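Local coordinates for CurH (Lyngbya majuscula, PDB 3KG7), which catalyses the removal of water from polyketide intermediates, as the dehydratase domain of the CurH module of the curacin polyketide synthase, at the interface of chains A and B. Residues are numbered along the deposited sequence; one frame, centred on the assembly and turned at random. Chains: chain A/B, CurH.

The interface of chains A and B. Residues chain A 16-18, 25, 27; chain B 16, 25, 27, 89.
A:His27 turns one face of its imidazole to B:Leu16, whose CD1 methyl sits over the ring centre, 4.0 Å from the centroid, in a CH-pi contact. These double-hotdog dehydratase domains meet about a two-fold axis, probably as the dimer of the polyketide synthase, in this patch through strands 14-17, 24-30 and 86-92. The other methyl, CD2, stands over the same face but displaced beyond its CD2–NE2 side, 3.7 Å from A:His27 CD2. On the twin ring, B:His27, the CD2 methyl of A:Leu16 is offset toward the rim, 3.9 Å above the plane. A flat, polarisable histidine suits a place facing a branched methyl pair. CG of A:His27 sits between backbone N and carbonyl carbon (chi1 61°), a setting that turns the ring face to the leucine opposite. The leucines point at each other tip to tip, A:Leu16 CD2 3.6 Å from B:Leu16 CD2; chi1 of -177° in A:Leu16 carries its methyls across. Beside them, B:Ile25 crosses A:Leu18 at a slant, its slender CD1 end meeting A:Leu18 CG at 3.5 Å. B:Gln89 is long enough to pass A:Leu16 in the opposite direction, NE2 3.5 Å from A:Leu16 CD1, and still give an NE2 hydrogen bond to the backbone O of A:Glu17 (2.9 Å), the donor tilted 28° from the carbonyl plane. A leucine in place of B:Gln89 would probably leave the A:Glu17 carbonyl without this amide donor and weaken the hold on that strand end.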
loop_
_atom_site.group_PDB
_atom_site.type_symbol
_atom_site.label_atom_id
_atom_site.label_comp_id
_atom_site.label_asym_id
_atom_site.label_seq_id
_atom_site.Cartn_x
_atom_site.Cartn_y
_atom_site.Cartn_z
ATOM N N LEU A 16 3.281 -5.077 2.557
ATOM C CA LEU A 16 3.869 -3.788 2.232
ATOM C C LEU A 16 3.928 -2.952 3.488
ATOM O O LEU A 16 2.921 -2.784 4.187
ATOM C CB LEU A 16 3.094 -3.055 1.125
ATOM C CG LEU A 16 3.632 -1.704 0.605
ATOM C CD1 LEU A 16 5.029 -1.814 -0.040
ATOM C CD2 LEU A 16 2.673 -1.111 -0.390
ATOM N N GLU A 17 5.122 -2.451 3.779
ATOM C CA GLU A 17 5.317 -1.558 4.909
ATOM C C GLU A 17 5.294 -0.125 4.418
ATOM O O GLU A 17 6.053 0.246 3.519
ATOM C CB GLU A 17 6.640 -1.822 5.608
ATOM C CG GLU A 17 6.697 -3.103 6.373
ATOM C CD GLU A 17 8.079 -3.360 6.925
ATOM O OE1 GLU A 17 8.177 -3.713 8.123
ATOM O OE2 GLU A 17 9.066 -3.204 6.165
ATOM N N LEU A 18 4.419 0.684 5.012
ATOM C CA LEU A 18 4.281 2.084 4.603
ATOM C C LEU A 18 5.371 2.941 5.198
ATOM O O LEU A 18 5.577 2.965 6.406
ATOM C CB LEU A 18 2.897 2.651 4.932
ATOM C CG LEU A 18 1.792 2.360 3.905
ATOM C CD1 LEU A 18 1.394 0.907 3.853
ATOM C CD2 LEU A 18 0.581 3.174 4.241
ATOM N N ILE A 25 0.276 -3.126 5.236
ATOM C CA ILE A 25 -0.826 -3.599 4.423
ATOM C C ILE A 25 -0.517 -4.996 3.900
ATOM O O ILE A 25 0.533 -5.222 3.321
ATOM C CB ILE A 25 -1.024 -2.655 3.203
ATOM C CG1 ILE A 25 -1.718 -1.372 3.628
ATOM C CG2 ILE A 25 -1.836 -3.328 2.086
ATOM C CD1 ILE A 25 -3.219 -1.529 3.695
ATOM N N HIS A 27 -2.014 -7.394 1.132
ATOM C CA HIS A 27 -2.971 -7.390 0.034
ATOM C C HIS A 27 -2.861 -8.608 -0.858
ATOM O O HIS A 27 -1.768 -9.059 -1.200
ATOM C CB HIS A 27 -2.863 -6.107 -0.778
ATOM C CG HIS A 27 -1.525 -5.903 -1.411
ATOM N ND1 HIS A 27 -1.235 -6.330 -2.690
ATOM C CD2 HIS A 27 -0.405 -5.302 -0.951
ATOM C CE1 HIS A 27 0.009 -5.999 -2.989
ATOM N NE2 HIS A 27 0.534 -5.374 -1.951
ATOM N N LEU B 16 -0.928 0.967 -5.549
ATOM C CA LEU B 16 -1.775 0.388 -4.513
ATOM C C LEU B 16 -2.734 1.427 -3.972
ATOM O O LEU B 16 -2.310 2.477 -3.516
ATOM C CB LEU B 16 -0.937 -0.212 -3.383
ATOM C CG LEU B 16 -1.663 -1.212 -2.477
ATOM C CD1 LEU B 16 -2.190 -2.408 -3.253
ATOM C CD2 LEU B 16 -0.729 -1.677 -1.378
ATOM N N ILE B 25 -0.456 4.547 -3.069
ATOM C CA ILE B 25 0.996 4.399 -2.969
ATOM C C ILE B 25 1.499 3.845 -4.275
ATOM O O ILE B 25 0.952 2.873 -4.783
ATOM C CB ILE B 25 1.461 3.429 -1.847
ATOM C CG1 ILE B 25 0.805 3.753 -0.516
ATOM C CG2 ILE B 25 2.980 3.494 -1.653
ATOM C CD1 ILE B 25 0.975 2.642 0.504
ATOM N N HIS B 27 4.851 2.122 -5.418
ATOM C CA HIS B 27 6.073 1.561 -4.862
ATOM C C HIS B 27 6.874 0.775 -5.879
ATOM O O HIS B 27 6.311 0.017 -6.665
ATOM C CB HIS B 27 5.769 0.724 -3.621
ATOM C CG HIS B 27 4.906 -0.468 -3.880
ATOM N ND1 HIS B 27 5.404 -1.755 -3.893
ATOM C CD2 HIS B 27 3.576 -0.574 -4.117
ATOM C CE1 HIS B 27 4.418 -2.604 -4.128
ATOM N NE2 HIS B 27 3.299 -1.914 -4.269
ATOM N N GLN B 89 8.915 4.901 -2.385
ATOM C CA GLN B 89 7.468 5.022 -2.232
ATOM C C GLN B 89 7.027 6.455 -2.453
ATOM O O GLN B 89 7.510 7.366 -1.777
ATOM C CB GLN B 89 7.026 4.555 -0.845
ATOM C CG GLN B 89 7.077 3.048 -0.652
ATOM C CD GLN B 89 6.342 2.573 0.585
ATOM O OE1 GLN B 89 5.731 3.362 1.301
ATOM N NE2 GLN B 89 6.400 1.273 0.845
#